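Local coordinates for protein 2-C-methyl-D-erythritol 4-phosphate cytidylyltransferase (Anaerococcus prevotii, PDB 4KT7) that probably catalyses the transfer of a cytidylyl group from CTP to 2-C-methyl-D-erythritol 4-phosphate, releasing diphosphate, in the DXP route to isoprenoids, at residues A[7-12]-A[100-105]; A[130-135]-A[170-175]; A[60-65]-A[81-86]; A[13-18]-A[90-95]. All blocks are in the same frame, centred on the assembly; numbering follows the deposited sequence.

Contact 1 (A[7-12]-A[100-105]); sequences GKFISA and DPQSEL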
loop_
_atom_site.group_PDB
_atom_site.type_symbol
_atom_site.label_atom_id
_atom_site.label_comp_id
_atom_site.label_asym_id
_atom_site.label_seq_id
_atom_site.Cartn_x
_atom_site.Cartn_y
_atom_site.Cartn_z
ATOM N N GLY A 7 31.095 15.708 11.734
ATOM C CA GLY A 7 30.696 16.108 13.072
ATOM C C GLY A 7 29.603 17.152 13.033
ATOM O O GLY A 7 29.429 17.912 13.988
ATOM N N LYS A 8 28.857 17.185 11.929
ATOM C CA LYS A 8 27.756 18.136 11.777
ATOM C C LYS A 8 26.651 17.864 12.781
ATOM O O LYS A 8 26.295 16.709 13.022
ATOM C CB LYS A 8 27.174 18.079 10.362
ATOM C CG LYS A 8 28.087 18.608 9.261
ATOM C CD LYS A 8 27.548 18.161 7.905
ATOM C CE LYS A 8 28.171 18.937 6.764
ATOM N NZ LYS A 8 27.607 18.476 5.472
ATOM N N PHE A 9 26.105 18.941 13.340
ATOM C CA PHE A 9 24.992 18.900 14.284
ATOM C C PHE A 9 23.736 18.404 13.564
ATOM O O PHE A 9 23.359 18.958 12.524
ATOM C CB PHE A 9 24.778 20.327 14.791
ATOM C CG PHE A 9 23.838 20.453 15.953
ATOM C CD1 PHE A 9 22.475 20.328 15.781
ATOM C CD2 PHE A 9 24.321 20.784 17.214
ATOM C CE1 PHE A 9 21.613 20.479 16.851
ATOM C CE2 PHE A 9 23.453 20.945 18.289
ATOM C CZ PHE A 9 22.104 20.792 18.101
ATOM N N ILE A 10 23.086 17.380 14.123
ATOM C CA ILE A 10 21.887 16.787 13.513
ATOM C C ILE A 10 20.644 17.099 14.351
ATOM O O ILE A 10 20.641 16.898 15.574
ATOM C CB ILE A 10 22.024 15.237 13.362
ATOM C CG1 ILE A 10 23.276 14.880 12.548
ATOM C CG2 ILE A 10 20.758 14.637 12.727
ATOM C CD1 ILE A 10 23.567 13.376 12.446
ATOM N N SER A 11 19.596 17.614 13.705
ATOM C CA SER A 11 18.321 17.858 14.394
ATOM C C SER A 11 17.266 16.887 13.888
ATOM O O SER A 11 17.305 16.483 12.724
ATOM C CB SER A 11 17.812 19.273 14.124
ATOM O OG SER A 11 18.777 20.239 14.488
ATOM N N ALA A 12 16.323 16.507 14.756
ATOM C CA ALA A 12 15.172 15.720 14.313
ATOM C C ALA A 12 13.902 16.485 14.625
ATOM O O ALA A 12 13.774 17.077 15.706
ATOM C CB ALA A 12 15.147 14.345 14.968
ATOM N N ASP A 100 18.155 24.597 16.302
ATOM C CA ASP A 100 19.373 25.214 16.815
ATOM C C ASP A 100 20.144 25.881 15.669
ATOM O O ASP A 100 20.195 25.330 14.566
ATOM C CB ASP A 100 20.226 24.109 17.422
ATOM C CG ASP A 100 21.320 24.638 18.292
ATOM O OD1 ASP A 100 22.330 25.125 17.735
ATOM O OD2 ASP A 100 21.178 24.557 19.533
ATOM N N PRO A 101 20.734 27.065 15.910
ATOM C CA PRO A 101 21.484 27.767 14.857
ATOM C C PRO A 101 22.634 26.936 14.279
ATOM O O PRO A 101 23.054 27.157 13.138
ATOM C CB PRO A 101 22.060 28.983 15.589
ATOM C CG PRO A 101 21.136 29.209 16.732
ATOM C CD PRO A 101 20.688 27.844 17.161
ATOM N N GLN A 102 23.133 25.984 15.064
ATOM C CA GLN A 102 24.239 25.132 14.632
ATOM C C GLN A 102 23.769 23.970 13.742
ATOM O O GLN A 102 24.582 23.298 13.107
ATOM C CB GLN A 102 24.990 24.608 15.865
ATOM C CG GLN A 102 26.203 23.739 15.567
ATOM C CD GLN A 102 26.935 23.314 16.827
ATOM O OE1 GLN A 102 26.759 23.915 17.892
ATOM N NE2 GLN A 102 27.763 22.277 16.713
ATOM N N SER A 103 22.459 23.754 13.656
ATOM C CA SER A 103 21.954 22.594 12.915
ATOM C C SER A 103 22.371 22.582 11.431
ATOM O O SER A 103 22.089 23.526 10.686
ATOM C CB SER A 103 20.434 22.529 13.014
ATOM O OG SER A 103 19.971 21.365 12.344
ATOM N N GLU A 104 23.047 21.525 10.985
ATOM C CA GLU A 104 23.397 21.442 9.565
ATOM C C GLU A 104 22.661 20.337 8.828
ATOM O O GLU A 104 22.664 20.307 7.594
ATOM C CB GLU A 104 24.898 21.251 9.373
ATOM C CG GLU A 104 25.745 22.438 9.782
ATOM C CD GLU A 104 26.961 22.599 8.893
ATOM O OE1 GLU A 104 26.783 23.005 7.720
ATOM O OE2 GLU A 104 28.085 22.307 9.359
ATOM N N LEU A 105 22.070 19.411 9.576
ATOM C CA LEU A 105 21.334 18.284 8.983
ATOM C C LEU A 105 20.019 18.098 9.720
ATOM O O LEU A 105 19.978 18.245 10.938
ATOM C CB LEU A 105 22.163 16.998 9.084
ATOM C CG LEU A 105 23.520 16.987 8.386
ATOM C CD1 LEU A 105 24.366 15.791 8.835
ATOM C CD2 LEU A 105 23.357 16.992 6.867
HETATM O O HOH W 1 25.194 20.194 5.520
#
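Ile10 and Leu105 pair in parallel at the start of two neighbouring strands of the central mixed sheet, where the loop after helix 88-97 enters strand 105-110. Phe9 O takes two backbone donors, Glu104 N at 3.0 Å and Leu105 N at 3.2 Å; two residues further, Ser11 N gives Leu105 O an almost straight bond (2.9 Å, 176°). With CG anti to its backbone N (chi1 -170°), the Phe9 ring lies against the type I turn Asp100-Ser103. Its CD2 touches Gln102 CD at 3.7 Å, CD1 meets Ser103 CA at 3.7 Å, and CZ rests on Asp100 CB at 3.9 Å. The turn is itself braced by an Asx turn, Asp100 OD1 accepting from Gln102 N. An alanine in place of Phe9 would probably keep the backbone bonds but leave a gap over the turn, with Asp100 CB and the Gln102 amide losing their packing surface. On the buried side, Ser103 OG donates to Ser11 OG at 2.7 Å, and Ser11 OG is also bonded to Glu55 OE2, which takes Asp100 N as well. The carboxylate and the two hydroxyls thus form a chain of polar groups that satisfy one another and tie turn to strand.

Contact 2 (A[130-135]-A[170-175]); sequences KNKAVI and AFDKKL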
loop_
_atom_site.group_PDB
_atom_site.type_symbol
_atom_site.label_atom_id
_atom_site.label_comp_id
_atom_site.label_asym_id
_atom_site.label_seq_id
_atom_site.Cartn_x
_atom_site.Cartn_y
_atom_site.Cartn_z
ATOM N N LYS A 130 26.793 11.213 1.761
ATOM C CA LYS A 130 27.073 11.534 0.364
ATOM C C LYS A 130 25.875 12.089 -0.400
ATOM O O LYS A 130 25.971 12.350 -1.592
ATOM C CB LYS A 130 27.600 10.292 -0.358
ATOM C CG LYS A 130 28.993 9.861 0.100
ATOM C CD LYS A 130 29.223 8.383 -0.170
ATOM C CE LYS A 130 29.350 8.089 -1.651
ATOM N NZ LYS A 130 29.390 6.615 -1.902
ATOM N N ASN A 131 24.745 12.265 0.270
ATOM C CA ASN A 131 23.561 12.787 -0.401
ATOM C C ASN A 131 22.982 13.922 0.412
ATOM O O ASN A 131 23.106 13.929 1.641
ATOM C CB ASN A 131 22.510 11.691 -0.522
ATOM C CG ASN A 131 23.045 10.447 -1.203
ATOM O OD1 ASN A 131 23.187 10.411 -2.429
ATOM N ND2 ASN A 131 23.325 9.405 -0.407
ATOM N N LYS A 132 22.315 14.862 -0.248
ATOM C CA LYS A 132 21.725 15.978 0.484
ATOM C C LYS A 132 20.252 15.775 0.783
ATOM O O LYS A 132 19.660 16.560 1.514
ATOM C CB LYS A 132 22.003 17.306 -0.233
ATOM C CG LYS A 132 23.506 17.597 -0.333
ATOM C CD LYS A 132 23.795 19.080 -0.561
ATOM C CE LYS A 132 25.239 19.389 -0.170
ATOM N NZ LYS A 132 25.511 20.858 -0.037
ATOM N N ALA A 133 19.670 14.711 0.228
ATOM C CA ALA A 133 18.285 14.366 0.520
ATOM C C ALA A 133 18.169 12.856 0.532
ATOM O O ALA A 133 18.753 12.183 -0.318
ATOM C CB ALA A 133 17.357 14.958 -0.524
ATOM N N VAL A 134 17.436 12.332 1.517
ATOM C CA VAL A 134 17.326 10.899 1.738
ATOM C C VAL A 134 15.879 10.611 2.139
ATOM O O VAL A 134 15.329 11.312 2.978
ATOM C CB VAL A 134 18.242 10.473 2.904
ATOM C CG1 VAL A 134 18.188 8.953 3.123
ATOM C CG2 VAL A 134 19.704 10.936 2.664
ATOM N N ILE A 135 15.246 9.603 1.544
ATOM C CA ILE A 135 13.911 9.200 2.016
ATOM C C ILE A 135 13.876 7.706 2.240
ATOM O O ILE A 135 14.699 6.984 1.682
ATOM C CB ILE A 135 12.810 9.560 1.003
ATOM C CG1 ILE A 135 12.976 8.747 -0.289
ATOM C CG2 ILE A 135 12.869 11.040 0.675
ATOM C CD1 ILE A 135 11.880 9.030 -1.324
ATOM N N ALA A 170 15.482 12.696 5.450
ATOM C CA ALA A 170 16.446 13.647 6.015
ATOM C C ALA A 170 17.150 14.451 4.923
ATOM O O ALA A 170 17.249 13.993 3.781
ATOM C CB ALA A 170 17.475 12.904 6.895
ATOM N N PHE A 171 17.639 15.643 5.277
ATOM C CA PHE A 171 18.161 16.607 4.294
ATOM C C PHE A 171 19.266 17.456 4.879
ATOM O O PHE A 171 19.352 17.609 6.104
ATOM C CB PHE A 171 17.050 17.577 3.839
ATOM C CG PHE A 171 15.788 16.898 3.472
ATOM C CD1 PHE A 171 15.578 16.442 2.178
ATOM C CD2 PHE A 171 14.818 16.665 4.429
ATOM C CE1 PHE A 171 14.412 15.769 1.855
ATOM C CE2 PHE A 171 13.641 16.003 4.098
ATOM C CZ PHE A 171 13.454 15.550 2.817
ATOM N N ASP A 172 20.083 18.015 3.987
ATOM C CA ASP A 172 20.926 19.181 4.273
ATOM C C ASP A 172 19.993 20.275 4.785
ATOM O O ASP A 172 18.970 20.574 4.153
ATOM C CB ASP A 172 21.646 19.613 2.978
ATOM C CG ASP A 172 22.572 20.809 3.175
ATOM O OD1 ASP A 172 22.079 21.952 3.156
ATOM O OD2 ASP A 172 23.798 20.627 3.316
ATOM N N LYS A 173 20.293 20.850 5.947
ATOM C CA LYS A 173 19.359 21.800 6.566
ATOM C C LYS A 173 19.148 23.101 5.783
ATOM O O LYS A 173 18.022 23.555 5.653
ATOM C CB LYS A 173 19.774 22.131 8.013
ATOM C CG LYS A 173 18.777 23.031 8.770
ATOM C CD LYS A 173 19.249 24.484 8.864
ATOM C CE LYS A 173 18.141 25.353 9.478
ATOM N NZ LYS A 173 18.459 26.811 9.501
ATOM N N LYS A 174 20.212 23.718 5.284
ATOM C CA LYS A 174 20.030 24.947 4.503
ATOM C C LYS A 174 19.229 24.672 3.248
ATOM O O LYS A 174 18.399 25.468 2.831
ATOM C CB LYS A 174 21.369 25.562 4.106
ATOM C CG LYS A 174 22.106 26.196 5.259
ATOM C CD LYS A 174 23.086 27.250 4.771
ATOM C CE LYS A 174 23.718 27.980 5.944
ATOM N NZ LYS A 174 24.482 29.185 5.505
ATOM N N LEU A 175 19.474 23.525 2.649
ATOM C CA LEU A 175 18.807 23.194 1.415
ATOM C C LEU A 175 17.321 23.021 1.642
ATOM O O LEU A 175 16.528 23.683 0.988
ATOM C CB LEU A 175 19.408 21.934 0.813
ATOM C CG LEU A 175 18.914 21.569 -0.584
ATOM C CD1 LEU A 175 19.041 22.765 -1.511
ATOM C CD2 LEU A 175 19.740 20.389 -1.118
#
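Lys132 and Asp172 run side by side and point the same way, so the ammonium and the carboxylate arrive together at the surface. Lys132 NZ stands 3.8 Å from Asp172 OD2, a long salt bridge that is likely to contribute only modestly. The other carboxylate oxygen is busier: Asp172 is the N-cap of helix 173-184, and its OD1 accepts from Leu175 N at 3.1 Å through the anti lone pair. CG of Asp172 is anti to the backbone N (chi1 -179°), which carries the carboxylate away from its own amide. Below the charged pair, Leu175 CD2 comes up against Lys132 CB at 3.9 Å.

The backbones beneath belong to antiparallel strands of the mixed sheet, 133-139 and 168-172, in the GT-A-like fold of the cytidylyltransferases; their short segments lie at 178° to each other. Val134 and Ala170 are a hydrogen-bonded pair, exchanging Val134 N to Ala170 O and Ala170 N to Val134 O, both 2.8 Å. Asp172 N then reaches Lys132 O at 2.9 Å.

Between these bonds sits the non-hydrogen-bonded pair Ala133 and Phe171, whose side chains share a sheet face. Ala133 CB approaches the ring obliquely, 3.6 Å from Phe171 CD1, and Phe197 of helix 196-199 packs on both residues and on Leu175. Val134 and Ala170 look to the other face, where Thr124 of helix 118-127 covers them. Next to Lys132, Asn131 OD1 is hydrogen-bonded to Tyr152 OH of the second subunit.

Contact 3 (A[60-65]-A[81-86]); sequences IRKDDE and YVYGST
Tyr83 OH is gripped from two directions: it donates to Glu65 OE1 at 2.6 Å and accepts from a water that Lys62 NZ also holds. The same carboxylate takes a second phenol, Tyr81 OH donating to Glu65 OE2 at 2.6 Å. Both bonds close a beta-alpha-beta crossover, in which strand 55-60 leads into helix 65-73 and the chain returns in the parallel strand 79-83; Glu65 opens the helix and the tyrosines come from the returning strand.

The two oxygens are used differently. OE2 offers its anti lone pair and lies in the plane of the Tyr81 ring at its edge, while OE1 is met on the syn side, 33° out of the carboxylate plane. The carboxylate stands nearly upright to both rings, and the two bonds together should fix its rotation. An alanine in place of Glu65 would probably leave both phenol hydroxyls without their acceptor and the two rings freer to turn.

Lys62 covers one face of Tyr83: its CB sits 4.1 Å from the ring centroid, almost on the normal, a CH-pi contact, and the extended chain continues past CE2 and CZ toward the water. Ile60 is in parallel register with Tyr83, and the backbone bonds run on either side of it, Ile60 N to Val82 O (3.0 Å) and Gly84 N to Ile60 O (2.7 Å). The Tyr81 ring, CG held between its backbone N and carbonyl carbon (chi1 65°), has CD1 3.7 Å from Ile60 CD1.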
loop_
_atom_site.group_PDB
_atom_site.type_symbol
_atom_site.label_atom_id
_atom_site.label_comp_id
_atom_site.label_asym_id
_atom_site.label_seq_id
_atom_site.Cartn_x
_atom_site.Cartn_y
_atom_site.Cartn_z
ATOM N N ILE A 60 3.576 20.077 17.797
ATOM C CA ILE A 60 2.345 19.600 18.425
ATOM C C ILE A 60 1.123 20.471 18.143
ATOM O O ILE A 60 1.238 21.599 17.653
ATOM C CB ILE A 60 2.509 19.499 19.954
ATOM C CG1 ILE A 60 2.629 20.894 20.569
ATOM C CG2 ILE A 60 3.722 18.636 20.299
ATOM C CD1 ILE A 60 2.460 20.932 22.106
ATOM N N ARG A 61 -0.051 19.937 18.467
ATOM C CA ARG A 61 -1.249 20.753 18.538
ATOM C C ARG A 61 -1.227 21.481 19.874
ATOM O O ARG A 61 -0.839 20.900 20.891
ATOM C CB ARG A 61 -2.494 19.872 18.465
ATOM C CG ARG A 61 -2.693 19.193 17.129
ATOM C CD ARG A 61 -3.960 18.347 17.146
ATOM N NE ARG A 61 -5.053 18.978 17.886
ATOM C CZ ARG A 61 -5.929 19.830 17.360
ATOM N NH1 ARG A 61 -5.841 20.174 16.084
ATOM N NH2 ARG A 61 -6.891 20.342 18.121
ATOM N N LYS A 62 -1.655 22.738 19.889
ATOM C CA LYS A 62 -1.665 23.502 21.127
ATOM C C LYS A 62 -2.517 22.827 22.208
ATOM O O LYS A 62 -2.209 22.912 23.405
ATOM C CB LYS A 62 -2.151 24.937 20.879
ATOM C CG LYS A 62 -2.297 25.736 22.164
ATOM C CD LYS A 62 -2.597 27.222 21.960
ATOM C CE LYS A 62 -2.863 27.874 23.324
ATOM N NZ LYS A 62 -2.734 29.361 23.318
ATOM N N ASP A 63 -3.580 22.151 21.781
ATOM C CA ASP A 63 -4.509 21.511 22.707
ATOM C C ASP A 63 -3.902 20.317 23.454
ATOM O O ASP A 63 -4.424 19.897 24.500
ATOM C CB ASP A 63 -5.769 21.051 21.963
ATOM C CG ASP A 63 -6.539 22.200 21.347
ATOM O OD1 ASP A 63 -6.299 23.361 21.743
ATOM O OD2 ASP A 63 -7.396 21.931 20.474
ATOM N N ASP A 64 -2.819 19.766 22.909
ATOM C CA ASP A 64 -2.157 18.593 23.490
ATOM C C ASP A 64 -0.983 18.975 24.395
ATOM O O ASP A 64 -0.256 18.096 24.869
ATOM C CB ASP A 64 -1.612 17.683 22.385
ATOM C CG ASP A 64 -2.692 16.886 21.665
ATOM O OD1 ASP A 64 -3.722 16.532 22.279
ATOM O OD2 ASP A 64 -2.484 16.578 20.472
ATOM N N GLU A 65 -0.795 20.274 24.637
ATOM C CA GLU A 65 0.409 20.755 25.323
ATOM C C GLU A 65 0.634 20.164 26.728
ATOM O O GLU A 65 1.737 19.731 27.048
ATOM C CB GLU A 65 0.452 22.289 25.370
ATOM C CG GLU A 65 1.723 22.829 26.028
ATOM C CD GLU A 65 1.891 24.334 25.882
ATOM O OE1 GLU A 65 0.910 25.013 25.492
ATOM O OE2 GLU A 65 3.005 24.840 26.166
ATOM N N TYR A 81 9.488 21.343 22.274
ATOM C CA TYR A 81 8.353 21.369 21.357
ATOM C C TYR A 81 7.993 22.772 20.907
ATOM O O TYR A 81 8.232 23.747 21.637
ATOM C CB TYR A 81 7.139 20.695 22.009
ATOM C CG TYR A 81 6.591 21.406 23.235
ATOM C CD1 TYR A 81 5.698 22.466 23.114
ATOM C CD2 TYR A 81 6.938 20.987 24.515
ATOM C CE1 TYR A 81 5.185 23.100 24.236
ATOM C CE2 TYR A 81 6.435 21.621 25.641
ATOM C CZ TYR A 81 5.559 22.674 25.491
ATOM O OH TYR A 81 5.053 23.298 26.606
ATOM N N VAL A 82 7.413 22.858 19.709
ATOM C CA VAL A 82 6.793 24.079 19.197
ATOM C C VAL A 82 5.370 23.766 18.739
ATOM O O VAL A 82 5.030 22.596 18.511
ATOM C CB VAL A 82 7.593 24.693 18.012
ATOM C CG1 VAL A 82 8.915 25.260 18.517
ATOM C CG2 VAL A 82 7.849 23.656 16.943
ATOM N N TYR A 83 4.540 24.799 18.604
ATOM C CA TYR A 83 3.176 24.601 18.125
ATOM C C TYR A 83 3.209 24.385 16.615
ATOM O O TYR A 83 3.991 25.024 15.903
ATOM C CB TYR A 83 2.295 25.818 18.423
ATOM C CG TYR A 83 2.005 26.095 19.888
ATOM C CD1 TYR A 83 2.197 25.134 20.862
ATOM C CD2 TYR A 83 1.521 27.339 20.282
ATOM C CE1 TYR A 83 1.912 25.406 22.205
ATOM C CE2 TYR A 83 1.239 27.622 21.602
ATOM C CZ TYR A 83 1.433 26.660 22.560
ATOM O OH TYR A 83 1.144 26.971 23.869
ATOM N N GLY A 84 2.351 23.500 16.112
ATOM C CA GLY A 84 2.270 23.290 14.673
ATOM C C GLY A 84 1.310 24.275 14.022
ATOM O O GLY A 84 0.904 25.248 14.645
ATOM N N SER A 85 0.941 24.037 12.771
ATOM C CA SER A 85 0.044 24.963 12.091
ATOM C C SER A 85 -1.112 24.215 11.437
ATOM O O SER A 85 -1.557 23.195 11.964
ATOM C CB SER A 85 0.807 25.811 11.077
ATOM O OG SER A 85 -0.019 26.851 10.586
ATOM N N THR A 86 -1.594 24.711 10.300
ATOM C CA THR A 86 -2.824 24.167 9.715
ATOM C C THR A 86 -2.635 23.154 8.568
ATOM O O THR A 86 -3.615 22.616 8.060
ATOM C CB THR A 86 -3.758 25.281 9.217
ATOM O OG1 THR A 86 -2.986 26.203 8.446
ATOM C CG2 THR A 86 -4.424 26.011 10.398
HETATM O O HOH W 2 0.110 29.170 24.200
#

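Contact 4 (A[13-18]-A[90-95]); sequences IITAAG and LSTFEG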
loop_
_atom_site.group_PDB
_atom_site.type_symbol
_atom_site.label_atom_id
_atom_site.label_comp_id
_atom_site.label_asym_id
_atom_site.label_seq_id
_atom_site.Cartn_x
_atom_site.Cartn_y
_atom_site.Cartn_z
ATOM N N ILE A 13 12.990 16.489 13.655
ATOM C CA ILE A 13 11.684 17.101 13.783
ATOM C C ILE A 13 10.651 15.973 13.742
ATOM O O ILE A 13 10.517 15.298 12.723
ATOM C CB ILE A 13 11.424 18.070 12.597
ATOM C CG1 ILE A 13 12.386 19.261 12.659
ATOM C CG2 ILE A 13 9.988 18.562 12.596
ATOM C CD1 ILE A 13 12.257 20.226 11.472
ATOM N N ILE A 14 9.946 15.756 14.856
ATOM C CA ILE A 14 8.899 14.735 14.949
ATOM C C ILE A 14 7.543 15.431 14.871
ATOM O O ILE A 14 7.189 16.213 15.765
ATOM C CB ILE A 14 8.929 14.011 16.307
ATOM C CG1 ILE A 14 10.310 13.407 16.603
ATOM C CG2 ILE A 14 7.853 12.942 16.347
ATOM C CD1 ILE A 14 10.726 12.330 15.634
ATOM N N THR A 15 6.770 15.179 13.822
ATOM C CA THR A 15 5.496 15.875 13.716
ATOM C C THR A 15 4.376 15.117 14.413
ATOM O O THR A 15 4.058 13.972 14.054
ATOM C CB THR A 15 5.119 16.198 12.251
ATOM O OG1 THR A 15 5.101 14.991 11.486
ATOM C CG2 THR A 15 6.126 17.182 11.640
ATOM N N ALA A 16 3.780 15.762 15.415
ATOM C CA ALA A 16 2.589 15.236 16.072
ATOM C C ALA A 16 1.457 16.281 16.110
ATOM O O ALA A 16 0.684 16.342 17.070
ATOM C CB ALA A 16 2.928 14.745 17.485
ATOM N N ALA A 17 1.357 17.088 15.062
ATOM C CA ALA A 17 0.402 18.184 15.044
ATOM C C ALA A 17 -0.667 17.987 13.978
ATOM O O ALA A 17 -1.191 18.958 13.433
ATOM C CB ALA A 17 1.117 19.510 14.838
ATOM N N GLY A 18 -0.984 16.733 13.674
ATOM C CA GLY A 18 -2.103 16.442 12.792
ATOM C C GLY A 18 -3.385 16.450 13.605
ATOM O O GLY A 18 -3.875 17.511 14.001
ATOM N N LEU A 90 3.123 23.556 6.800
ATOM C CA LEU A 90 3.256 24.702 7.692
ATOM C C LEU A 90 3.719 24.262 9.077
ATOM O O LEU A 90 4.488 24.966 9.748
ATOM C CB LEU A 90 1.944 25.469 7.776
ATOM C CG LEU A 90 1.531 26.267 6.527
ATOM C CD1 LEU A 90 0.083 26.723 6.684
ATOM C CD2 LEU A 90 2.417 27.466 6.342
ATOM N N SER A 91 3.270 23.084 9.498
ATOM C CA SER A 91 3.777 22.484 10.720
ATOM C C SER A 91 5.281 22.197 10.644
ATOM O O SER A 91 6.046 22.543 11.555
ATOM C CB SER A 91 3.001 21.206 11.034
ATOM O OG SER A 91 1.699 21.551 11.498
ATOM N N THR A 92 5.715 21.575 9.558
ATOM C CA THR A 92 7.130 21.272 9.385
ATOM C C THR A 92 7.967 22.558 9.436
ATOM O O THR A 92 9.028 22.602 10.065
ATOM C CB THR A 92 7.322 20.537 8.061
ATOM O OG1 THR A 92 6.601 19.304 8.156
ATOM C CG2 THR A 92 8.810 20.275 7.758
ATOM N N PHE A 93 7.468 23.619 8.815
ATOM C CA PHE A 93 8.200 24.884 8.813
ATOM C C PHE A 93 8.349 25.488 10.195
ATOM O O PHE A 93 9.388 26.083 10.500
ATOM C CB PHE A 93 7.554 25.899 7.889
ATOM C CG PHE A 93 8.447 27.061 7.560
ATOM C CD1 PHE A 93 9.628 26.861 6.879
ATOM C CD2 PHE A 93 8.102 28.348 7.936
ATOM C CE1 PHE A 93 10.464 27.933 6.563
ATOM C CE2 PHE A 93 8.922 29.424 7.629
ATOM C CZ PHE A 93 10.105 29.212 6.948
ATOM N N GLU A 94 7.332 25.349 11.043
ATOM C CA GLU A 94 7.475 25.797 12.432
ATOM C C GLU A 94 8.589 24.991 13.095
ATOM O O GLU A 94 9.351 25.512 13.915
ATOM C CB GLU A 94 6.182 25.597 13.230
ATOM C CG GLU A 94 5.038 26.508 12.867
ATOM C CD GLU A 94 5.428 27.976 12.911
ATOM O OE1 GLU A 94 5.820 28.473 13.998
ATOM O OE2 GLU A 94 5.351 28.629 11.849
ATOM N N GLY A 95 8.669 23.706 12.746
ATOM C CA GLY A 95 9.728 22.855 13.269
ATOM C C GLY A 95 11.076 23.338 12.751
ATOM O O GLY A 95 12.034 23.430 13.520
HETATM O O HOH W 3 -0.166 19.586 10.785
#
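Ile13 reaches from its strand toward Gly95 on helix 88-97, and its branches can be followed outward. From CB, which aims at the helix, CG2 goes to within 4.4 Å of Gly95 CA; a side chain on that glycine would run into this methyl, its CB falling only 2.9 Å from CG2. The other branch has CG1 anti to the carbonyl carbon (chi1 -66°), and an extended second torsion carries CD1 on to the helix backbone. There CD1 meets Gly95 C at 3.6 Å and, more loosely, Thr92 O at 4.2 Å. The absence of a side chain at Gly95 thus lets the isoleucine lie against bare main chain.

Two residues on, Thr15 turns its methyl to the helix, CG2 standing 4.1 Å from Thr92 OG1, a hydroxyl already bonded to Arg88 O. Farther along, Ala17 and Ser91 are joined by a water that donates to Ala17 O at 2.9 Å. Ser91 OG is also bonded to Ser85 N. Ala17 and Gly18 are poorly ordered; they begin the glycine-rich loop that, as in other IspD enzymes, probably receives CTP.

No direct hydrogen bond crosses the contact, where strand and helix axes pass 9.0 Å apart at 141°. Strand 10-16 lies between strands 55-60 and 105-110, with Ile13 touching Val59 and Val106, and the helix is backed by Tyr180 of helix 173-184, which packs on Thr92 and Phe93.

In the fold
All four contacts reach the same mixed sheet. Contact 4 is buried, and its packing is largely methyl against helix; contact 3 lies at the surface and relies on tyrosine-carboxylate bonds, while contacts 1 and 2 are partly buried and combine strand pairing with polar ends. Contacts 1 and 4 share strand 10-16, using its beginning and its far end. Contacts 3 and 4 sit about 8 Å apart between centres and are joined by a bond between the loop after strand 79-83 and the helix that follows. Contacts 1 and 2 meet where Glu104 O probably accepts from Lys173 N, beside the antiparallel pairing of strands 105-110 and 168-172.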